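Local structure of Ras-related protein Rab-21 (Homo sapiens, 1YZT) at residues 28-33 with 132-137; 22-27 with 91-96; 57-62 with 70-75. The protein is a Rab protein of the Ras family, built on the P-loop nucleotide-binding fold and modelled here with phosphoaminophosphonic acid-guanylate ester and a magnesium ion. All coordinates share one frame; numbering follows the deposited sequence.

Contact 1: residues 28-33 with 132-137. With GNP (phosphoaminophosphonic acid-guanylate ester), chain D.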
loop_
_atom_site.group_PDB
_atom_site.type_symbol
_atom_site.label_atom_id
_atom_site.label_comp_id
_atom_site.label_asym_id
_atom_site.label_seq_id
_atom_site.Cartn_x
_atom_site.Cartn_y
_atom_site.Cartn_z
ATOM N N GLU A 28 8.543 0.989 6.202
ATOM C CA GLU A 28 9.292 1.390 7.376
ATOM C C GLU A 28 8.433 1.890 8.533
ATOM O O GLU A 28 7.226 2.101 8.390
ATOM C CB GLU A 28 10.316 2.451 6.975
ATOM C CG GLU A 28 11.407 1.886 6.092
ATOM C CD GLU A 28 12.277 0.931 6.869
ATOM O OE1 GLU A 28 13.173 1.416 7.586
ATOM O OE2 GLU A 28 12.037 -0.296 6.790
ATOM N N GLY A 29 9.072 2.072 9.684
ATOM C CA GLY A 29 8.355 2.367 10.924
ATOM C C GLY A 29 7.518 3.647 11.009
ATOM O O GLY A 29 6.669 3.745 11.881
ATOM N N CYS A 30 7.745 4.640 10.152
ATOM C CA CYS A 30 6.989 5.901 10.265
ATOM C C CYS A 30 6.189 6.302 9.014
ATOM O O CYS A 30 5.823 7.471 8.853
ATOM C CB CYS A 30 7.928 7.050 10.669
ATOM S SG CYS A 30 7.040 8.547 11.246
ATOM N N VAL A 31 5.869 5.335 8.157
ATOM C CA VAL A 31 5.325 5.659 6.838
ATOM C C VAL A 31 3.794 5.790 6.783
ATOM O O VAL A 31 3.274 6.444 5.874
ATOM C CB VAL A 31 5.808 4.672 5.748
ATOM C CG1 VAL A 31 7.336 4.620 5.729
ATOM C CG2 VAL A 31 5.195 3.281 5.929
ATOM N N GLY A 32 3.087 5.154 7.723
ATOM C CA GLY A 32 1.630 5.285 7.824
ATOM C C GLY A 32 0.794 4.087 7.380
ATOM O O GLY A 32 -0.330 4.245 6.904
ATOM N N LYS A 33 1.335 2.887 7.541
ATOM C CA LYS A 33 0.654 1.667 7.126
ATOM C C LYS A 33 -0.674 1.518 7.851
ATOM O O LYS A 33 -1.714 1.352 7.216
ATOM C CB LYS A 33 1.520 0.435 7.408
ATOM C CG LYS A 33 2.833 0.389 6.648
ATOM C CD LYS A 33 3.654 -0.868 7.013
ATOM C CE LYS A 33 4.129 -0.894 8.462
ATOM N NZ LYS A 33 5.090 0.197 8.755
ATOM N N GLY A 132 3.476 6.385 -2.150
ATOM C CA GLY A 132 4.002 7.569 -1.498
ATOM C C GLY A 132 2.912 8.171 -0.650
ATOM O O GLY A 132 1.997 8.805 -1.183
ATOM N N ASN A 133 2.988 7.927 0.659
ATOM C CA ASN A 133 2.033 8.471 1.632
ATOM C C ASN A 133 2.511 9.816 2.196
ATOM O O ASN A 133 3.686 10.189 2.054
ATOM C CB ASN A 133 1.785 7.470 2.779
ATOM C CG ASN A 133 0.587 7.858 3.668
ATOM O OD1 ASN A 133 -0.484 8.220 3.178
ATOM N ND2 ASN A 133 0.770 7.755 4.976
ATOM N N LYS A 134 1.581 10.534 2.822
ATOM C CA LYS A 134 1.833 11.845 3.433
ATOM C C LYS A 134 1.961 12.957 2.406
ATOM O O LYS A 134 2.745 13.880 2.603
ATOM C CB LYS A 134 3.071 11.850 4.332
ATOM C CG LYS A 134 3.183 10.671 5.256
ATOM C CD LYS A 134 3.948 11.023 6.497
ATOM C CE LYS A 134 4.144 9.798 7.350
ATOM N NZ LYS A 134 4.787 10.121 8.646
ATOM N N ILE A 135 1.153 12.898 1.343
ATOM C CA ILE A 135 1.212 13.918 0.280
ATOM C C ILE A 135 0.682 15.269 0.756
ATOM O O ILE A 135 0.872 16.273 0.096
ATOM C CB ILE A 135 0.518 13.452 -1.026
ATOM C CG1 ILE A 135 -0.994 13.234 -0.820
ATOM C CG2 ILE A 135 1.223 12.194 -1.556
ATOM C CD1 ILE A 135 -1.764 13.057 -2.086
ATOM N N ASP A 136 0.046 15.282 1.925
ATOM C CA ASP A 136 -0.270 16.516 2.623
ATOM C C ASP A 136 0.995 17.318 2.990
ATOM O O ASP A 136 0.953 18.538 3.022
ATOM C CB ASP A 136 -1.162 16.250 3.860
ATOM C CG ASP A 136 -0.554 15.263 4.854
ATOM O OD1 ASP A 136 -0.510 14.045 4.552
ATOM O OD2 ASP A 136 -0.148 15.692 5.957
ATOM N N LEU A 137 2.114 16.621 3.231
ATOM C CA LEU A 137 3.424 17.235 3.528
ATOM C C LEU A 137 4.273 17.471 2.254
ATOM O O LEU A 137 5.501 17.337 2.268
ATOM C CB LEU A 137 4.197 16.352 4.530
ATOM C CG LEU A 137 3.489 16.021 5.854
ATOM C CD1 LEU A 137 4.337 15.136 6.751
ATOM C CD2 LEU A 137 3.125 17.283 6.607
HETATM P PG GNP D . 4.611 0.863 12.492
HETATM O O1G GNP D . 5.412 1.210 13.729
HETATM O O2G GNP D . 3.340 0.154 12.888
HETATM O O3G GNP D . 5.538 0.065 11.639
HETATM N N3B GNP D . 4.266 2.245 11.718
HETATM P PB GNP D . 3.113 2.516 10.620
HETATM O O1B GNP D . 3.607 2.411 9.225
HETATM O O2B GNP D . 1.965 1.636 10.961
HETATM O O3A GNP D . 2.711 4.043 10.756
HETATM P PA GNP D . 1.544 4.777 11.491
HETATM O O1A GNP D . 0.282 4.644 10.712
HETATM O O2A GNP D . 1.447 4.451 12.923
HETATM O "O5'" GNP D . 1.852 6.319 11.428
HETATM C "C5'" GNP D . 3.142 6.837 11.793
HETATM C "C4'" GNP D . 3.110 8.359 11.899
HETATM O "O4'" GNP D . 2.866 8.910 10.577
HETATM C "C3'" GNP D . 2.027 8.908 12.819
HETATM O "O3'" GNP D . 2.485 10.006 13.609
HETATM C "C2'" GNP D . 0.942 9.324 11.838
HETATM O "O2'" GNP D . 0.066 10.351 12.269
HETATM C "C1'" GNP D . 1.786 9.806 10.671
HETATM N N9 GNP D . 1.081 9.764 9.404
HETATM C C8 GNP D . 0.555 8.649 8.816
HETATM N N7 GNP D . -0.010 8.905 7.684
HETATM C C5 GNP D . 0.148 10.275 7.501
HETATM C C6 GNP D . -0.282 11.122 6.449
HETATM O O6 GNP D . -0.902 10.845 5.414
HETATM N N1 GNP D . 0.109 12.440 6.665
HETATM C C2 GNP D . 0.801 12.898 7.758
HETATM N N2 GNP D . 1.052 14.202 7.784
HETATM N N3 GNP D . 1.184 12.133 8.764
HETATM C C4 GNP D . 0.825 10.830 8.562
#

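Contact 2: residues 22-27 with 91-96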
loop_
_atom_site.group_PDB
_atom_site.type_symbol
_atom_site.label_atom_id
_atom_site.label_comp_id
_atom_site.label_asym_id
_atom_site.label_seq_id
_atom_site.Cartn_x
_atom_site.Cartn_y
_atom_site.Cartn_z
ATOM N N LYS A 22 -5.983 -11.558 -0.636
ATOM C CA LYS A 22 -5.201 -11.203 0.522
ATOM C C LYS A 22 -4.185 -10.173 0.080
ATOM O O LYS A 22 -3.438 -10.382 -0.886
ATOM C CB LYS A 22 -4.477 -12.417 1.085
ATOM C CG LYS A 22 -3.688 -12.109 2.355
ATOM C CD LYS A 22 -3.134 -13.367 3.001
ATOM C CE LYS A 22 -1.909 -13.006 3.829
ATOM N NZ LYS A 22 -1.245 -14.155 4.473
ATOM N N VAL A 23 -4.173 -9.058 0.794
ATOM C CA VAL A 23 -3.260 -7.957 0.534
ATOM C C VAL A 23 -2.503 -7.602 1.825
ATOM O O VAL A 23 -3.108 -7.540 2.899
ATOM C CB VAL A 23 -4.084 -6.772 -0.017
ATOM C CG1 VAL A 23 -3.630 -5.446 0.522
ATOM C CG2 VAL A 23 -4.105 -6.816 -1.532
ATOM N N VAL A 24 -1.188 -7.377 1.703
ATOM C CA VAL A 24 -0.326 -7.032 2.834
ATOM C C VAL A 24 0.276 -5.627 2.715
ATOM O O VAL A 24 0.683 -5.212 1.617
ATOM C CB VAL A 24 0.808 -8.076 3.010
ATOM C CG1 VAL A 24 1.859 -7.956 1.921
ATOM C CG2 VAL A 24 1.452 -7.954 4.380
ATOM N N LEU A 25 0.309 -4.902 3.838
ATOM C CA LEU A 25 0.967 -3.593 3.909
ATOM C C LEU A 25 2.331 -3.697 4.555
ATOM O O LEU A 25 2.482 -4.247 5.660
ATOM C CB LEU A 25 0.131 -2.557 4.657
ATOM C CG LEU A 25 -0.871 -1.829 3.763
ATOM C CD1 LEU A 25 -2.078 -2.688 3.548
ATOM C CD2 LEU A 25 -1.252 -0.485 4.350
ATOM N N LEU A 26 3.313 -3.138 3.862
ATOM C CA LEU A 26 4.711 -3.232 4.247
ATOM C C LEU A 26 5.362 -1.875 4.101
ATOM O O LEU A 26 4.940 -1.052 3.287
ATOM C CB LEU A 26 5.448 -4.226 3.337
ATOM C CG LEU A 26 4.929 -5.646 3.365
ATOM C CD1 LEU A 26 5.442 -6.418 2.172
ATOM C CD2 LEU A 26 5.292 -6.306 4.679
ATOM N N GLY A 27 6.398 -1.644 4.891
ATOM C CA GLY A 27 7.096 -0.363 4.858
ATOM C C GLY A 27 7.710 -0.036 6.196
ATOM O O GLY A 27 7.409 -0.672 7.207
ATOM N N ARG A 91 3.771 -15.306 1.012
ATOM C CA ARG A 91 3.592 -16.339 -0.028
ATOM C C ARG A 91 2.127 -16.527 -0.450
ATOM O O ARG A 91 1.816 -16.985 -1.553
ATOM C CB ARG A 91 4.155 -17.650 0.506
ATOM C CG ARG A 91 4.384 -18.680 -0.547
ATOM C CD ARG A 91 5.157 -19.857 0.005
ATOM N NE ARG A 91 5.187 -20.943 -0.963
ATOM C CZ ARG A 91 5.852 -22.083 -0.792
ATOM N NH1 ARG A 91 6.536 -22.321 0.330
ATOM N NH2 ARG A 91 5.817 -23.009 -1.747
ATOM N N ASP A 92 1.253 -16.134 0.469
ATOM C CA ASP A 92 -0.193 -16.224 0.382
ATOM C C ASP A 92 -0.836 -15.054 -0.392
ATOM O O ASP A 92 -1.948 -15.153 -0.933
ATOM C CB ASP A 92 -0.705 -16.160 1.837
ATOM C CG ASP A 92 -1.754 -17.172 2.125
ATOM O OD1 ASP A 92 -2.057 -17.987 1.224
ATOM O OD2 ASP A 92 -2.270 -17.165 3.263
ATOM N N SER A 93 -0.137 -13.932 -0.413
ATOM C CA SER A 93 -0.722 -12.667 -0.840
ATOM C C SER A 93 -0.964 -12.569 -2.342
ATOM O O SER A 93 -0.163 -13.025 -3.148
ATOM C CB SER A 93 0.174 -11.509 -0.382
ATOM O OG SER A 93 0.552 -11.684 0.972
ATOM N N ASN A 94 -2.082 -11.955 -2.709
ATOM C CA ASN A 94 -2.367 -11.649 -4.106
ATOM C C ASN A 94 -1.870 -10.252 -4.480
ATOM O O ASN A 94 -1.791 -9.886 -5.653
ATOM C CB ASN A 94 -3.864 -11.786 -4.361
ATOM C CG ASN A 94 -4.395 -13.143 -3.939
ATOM O OD1 ASN A 94 -4.091 -14.171 -4.550
ATOM N ND2 ASN A 94 -5.155 -13.156 -2.886
ATOM N N GLY A 95 -1.515 -9.466 -3.475
ATOM C CA GLY A 95 -1.075 -8.101 -3.703
ATOM C C GLY A 95 -0.351 -7.580 -2.492
ATOM O O GLY A 95 -0.577 -8.052 -1.378
ATOM N N ALA A 96 0.520 -6.595 -2.713
ATOM C CA ALA A 96 1.341 -6.028 -1.646
ATOM C C ALA A 96 1.403 -4.525 -1.836
ATOM O O ALA A 96 1.603 -4.048 -2.957
ATOM C CB ALA A 96 2.744 -6.625 -1.649
#

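Contact 3: residues 57-62 with 70-75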
loop_
_atom_site.group_PDB
_atom_site.type_symbol
_atom_site.label_atom_id
_atom_site.label_comp_id
_atom_site.label_asym_id
_atom_site.label_seq_id
_atom_site.Cartn_x
_atom_site.Cartn_y
_atom_site.Cartn_z
ATOM N N PHE A 57 -5.622 -8.432 10.425
ATOM C CA PHE A 57 -6.375 -8.268 9.180
ATOM C C PHE A 57 -7.746 -7.621 9.397
ATOM O O PHE A 57 -8.313 -7.692 10.478
ATOM C CB PHE A 57 -6.548 -9.622 8.486
ATOM C CG PHE A 57 -7.634 -10.464 9.073
ATOM C CD1 PHE A 57 -8.919 -10.427 8.547
ATOM C CD2 PHE A 57 -7.381 -11.278 10.178
ATOM C CE1 PHE A 57 -9.934 -11.182 9.114
ATOM C CE2 PHE A 57 -8.393 -12.040 10.741
ATOM C CZ PHE A 57 -9.674 -11.988 10.220
ATOM N N LEU A 58 -8.271 -7.004 8.349
ATOM C CA LEU A 58 -9.692 -6.627 8.288
ATOM C C LEU A 58 -10.175 -6.914 6.872
ATOM O O LEU A 58 -9.399 -6.850 5.912
ATOM C CB LEU A 58 -9.918 -5.133 8.628
ATOM C CG LEU A 58 -9.754 -4.613 10.071
ATOM C CD1 LEU A 58 -9.666 -3.104 10.094
ATOM C CD2 LEU A 58 -10.893 -5.035 11.002
ATOM N N THR A 59 -11.458 -7.219 6.729
ATOM C CA THR A 59 -11.997 -7.543 5.425
ATOM C C THR A 59 -12.907 -6.435 4.892
ATOM O O THR A 59 -13.902 -6.056 5.519
ATOM C CB THR A 59 -12.729 -8.895 5.434
ATOM O OG1 THR A 59 -11.786 -9.918 5.759
ATOM C CG2 THR A 59 -13.385 -9.181 4.055
ATOM N N LYS A 60 -12.531 -5.932 3.722
ATOM C CA LYS A 60 -13.303 -4.940 3.000
ATOM C C LYS A 60 -14.090 -5.687 1.941
ATOM O O LYS A 60 -13.564 -6.555 1.248
ATOM C CB LYS A 60 -12.374 -3.899 2.364
ATOM C CG LYS A 60 -13.054 -2.898 1.466
ATOM C CD LYS A 60 -13.853 -1.889 2.263
ATOM C CE LYS A 60 -14.500 -0.891 1.356
ATOM N NZ LYS A 60 -15.160 0.213 2.055
ATOM N N LYS A 61 -15.372 -5.364 1.845
ATOM C CA LYS A 61 -16.228 -5.911 0.808
ATOM C C LYS A 61 -16.523 -4.837 -0.247
ATOM O O LYS A 61 -16.861 -3.703 0.092
ATOM C CB LYS A 61 -17.509 -6.461 1.428
ATOM C CG LYS A 61 -17.219 -7.546 2.433
ATOM C CD LYS A 61 -18.452 -7.997 3.121
ATOM C CE LYS A 61 -18.302 -9.425 3.626
ATOM N NZ LYS A 61 -19.433 -9.745 4.542
ATOM N N LEU A 62 -16.345 -5.221 -1.510
ATOM C CA LEU A 62 -16.535 -4.354 -2.675
ATOM C C LEU A 62 -17.273 -5.144 -3.753
ATOM O O LEU A 62 -17.134 -6.369 -3.852
ATOM C CB LEU A 62 -15.193 -3.893 -3.282
ATOM C CG LEU A 62 -14.323 -2.889 -2.519
ATOM C CD1 LEU A 62 -12.957 -2.771 -3.146
ATOM C CD2 LEU A 62 -14.968 -1.531 -2.436
ATOM N N ASN A 70 -14.077 -9.954 -1.579
ATOM C CA ASN A 70 -13.656 -9.878 -0.179
ATOM C C ASN A 70 -12.158 -9.594 -0.151
ATOM O O ASN A 70 -11.344 -10.398 -0.622
ATOM C CB ASN A 70 -13.970 -11.184 0.571
ATOM C CG ASN A 70 -15.451 -11.496 0.592
ATOM O OD1 ASN A 70 -16.263 -10.600 0.680
ATOM N ND2 ASN A 70 -15.807 -12.778 0.491
ATOM N N LEU A 71 -11.797 -8.431 0.372
ATOM C CA LEU A 71 -10.399 -8.001 0.400
ATOM C C LEU A 71 -9.931 -8.056 1.840
ATOM O O LEU A 71 -10.403 -7.273 2.670
ATOM C CB LEU A 71 -10.281 -6.579 -0.131
ATOM C CG LEU A 71 -8.976 -5.819 0.072
ATOM C CD1 LEU A 71 -7.850 -6.491 -0.683
ATOM C CD2 LEU A 71 -9.172 -4.356 -0.379
ATOM N N ALA A 72 -9.035 -9.006 2.125
ATOM C CA ALA A 72 -8.393 -9.129 3.422
ATOM C C ALA A 72 -7.159 -8.243 3.430
ATOM O O ALA A 72 -6.221 -8.467 2.673
ATOM C CB ALA A 72 -8.021 -10.562 3.695
ATOM N N ILE A 73 -7.192 -7.203 4.255
ATOM C CA ILE A 73 -6.098 -6.242 4.332
ATOM C C ILE A 73 -5.283 -6.506 5.593
ATOM O O ILE A 73 -5.770 -6.322 6.700
ATOM C CB ILE A 73 -6.616 -4.813 4.394
ATOM C CG1 ILE A 73 -7.530 -4.528 3.205
ATOM C CG2 ILE A 73 -5.424 -3.817 4.442
ATOM C CD1 ILE A 73 -8.353 -3.228 3.359
ATOM N N TRP A 74 -4.046 -6.956 5.410
ATOM C CA TRP A 74 -3.152 -7.254 6.516
ATOM C C TRP A 74 -2.181 -6.101 6.787
ATOM O O TRP A 74 -1.409 -5.702 5.931
ATOM C CB TRP A 74 -2.398 -8.568 6.271
ATOM C CG TRP A 74 -3.275 -9.774 6.399
ATOM C CD1 TRP A 74 -4.180 -10.245 5.474
ATOM C CD2 TRP A 74 -3.343 -10.674 7.511
ATOM N NE1 TRP A 74 -4.784 -11.384 5.941
ATOM C CE2 TRP A 74 -4.301 -11.667 7.189
ATOM C CE3 TRP A 74 -2.688 -10.740 8.748
ATOM C CZ2 TRP A 74 -4.625 -12.703 8.063
ATOM C CZ3 TRP A 74 -3.006 -11.771 9.613
ATOM C CH2 TRP A 74 -3.967 -12.743 9.264
ATOM N N ASP A 75 -2.271 -5.551 7.987
ATOM C CA ASP A 75 -1.334 -4.569 8.479
ATOM C C ASP A 75 -0.218 -5.379 9.140
ATOM O O ASP A 75 -0.481 -6.477 9.645
ATOM C CB ASP A 75 -2.052 -3.669 9.484
ATOM C CG ASP A 75 -1.252 -2.448 9.881
ATOM O OD1 ASP A 75 -0.152 -2.218 9.330
ATOM O OD2 ASP A 75 -1.751 -1.720 10.764
#

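Contact 1: residues 28-33 with 132-137
K134 reaches C30 by running its side chain over one face of the guanine base. Its CB starts 3.8 Å from GNP N1, CG follows at 3.7 Å from GNP C6, and CD lies over the six-membered ring, near its N3-C4 bond, 3.7 Å from GNP C4. CE is still above the base, over the N9-C4 bond, and comes 3.2 Å from C30 O. At the tip, NZ passes beyond the base and donates to C30 O at 2.9 Å, nearly in line with the carbonyl (C=O...N 175°), and to the ribose oxygen O4' of GNP at 3.0 Å. The extended chain, with chi3 and chi4 both near -175°, thus ties the phosphate-binding loop to the nucleoside.

A second bond runs from N133 ND2 to V31 O (3.0 Å, 166° at the hydrogen), lying in the carbonyl plane on a lone pair. T162 OG1 and A164 N hold the other end of that amide, through OD1, which should fix its rotation. D136 grips the base edge with both carboxylate oxygens, OD2 taking GNP N2 at 2.6 Å and OD1 taking N1. N133, K134 and D136 form the NKxD motif of Ras-like proteins.

Segment 28-33 links strand 19-26 to helix 33-42 and meets the end of strand 127-133, while V31 packs on V99 and D101 of strand 95-101 and on S107 of helix 105-122.

Contact 2: residues 22-27 with 91-96
V23 pairs with G95 and V24 with A96 in parallel register; two backbone N-H groups converge on K22 O, and G95 O accepts a third. K22 O accepts N94 N at 2.8 Å, in the carbonyl plane (148° at the hydrogen), and receives a weak, bent second bond from G95 N at 3.4 Å. One step on, V24 N donates to G95 O at 3.2 Å, tilted 24° out of the carbonyl plane. The CA-H of V23 also points at G95 O, and one step further that of A96 points at V24 O.

Among the side chains, K22 stretches fully, with CG opposite the backbone N (chi1 -177°), and carries its ammonium across the side chain of D92 at about a right angle. NZ stops 3.4 Å from D92 OD2, a weak salt bridge, and equally close to D92 CB. The lysine also makes a cation-pi contact with W74 of the neighbouring strand 67-75, so its charge has a second partner. Strand 19-26 is an inner strand of the Ras-type sheet, between 67-75 and 95-101, and it runs on into the phosphate-binding loop at G27.

The two faces are packed differently. V24 CG1 meets A96 CB at 3.9 Å and approaches S93 OG at 4.1 Å; A96 and L26 then continue onto L118 of helix 105-122, where L26 also touches W114, and S93 and A96 reach I126. On the other face V23 CG2 lies 3.9 Å from G95 CA, close above a backbone that bears no side chain there, and V23 goes on to L177 and M181 of helix 170-183.

Contact 3: residues 57-62 with 70-75
N70 lies alongside K61, both side chains pointing the same way, and its OD1 comes 3.6 Å from K61 CG, touching the aliphatic part of the lysine; N70 CB also meets CG2 of T59.

L71 faces K60 in a hydrogen-bonded pair: L71 N to K60 O and K60 N to L71 O are both 2.7 Å. Its side chain turns to the face covered by helix 170-183, where it packs on F174 and C178. A72 pairs with T59 without backbone hydrogen bonds, and its CA-H points at L58 O.

I73 N donates to L58 O at 2.8 Å, almost straight (179°), and L58 N returns a bond to I73 O at 3.1 Å. I73 CD1 reaches K60 CB at 4.2 Å, and the residue also packs on V37 and Y40 of helix 33-42.

W74 pairs with F57, again without backbone hydrogen bonds. F57 CB sits over one face of the indole, 3.4 Å from the centroid of its five-membered ring, while chi1 of 79°, setting F57 CG between its backbone N and carbonyl carbon, lays the phenyl obliquely beside the benzene part, planes 33° apart. D75 ends the strand, its OD2 hydrogen-bonded to OG1 of the magnesium-site residue T34.

This is the antiparallel interswitch hairpin of Ras-family proteins, and F57 and W74 probably correspond to two members of the hydrophobic triad of Rab proteins.

Overall arrangement
All three contacts reach one sheet, and they meet through strand 19-26. Contacts 2 and 3, with centres about 11 Å apart, are joined by backbone hydrogen bonds from W74 N to V23 O (2.7 Å) and from L25 N to W74 O (2.8 Å). The centres of contacts 1 and 2 are about 18 Å apart, yet K33 NZ reaches back to G27 O at 2.9 Å while also holding GNP phosphate oxygens. Those of contacts 1 and 3 are about 20 Å apart, but D75 OD1 comes 3.7 Å from K33 CB. The strand ends at G27 and D75 come close to the phosphates, whereas the side chains of V24 and I73 are about 12 and 11 Å from GNP.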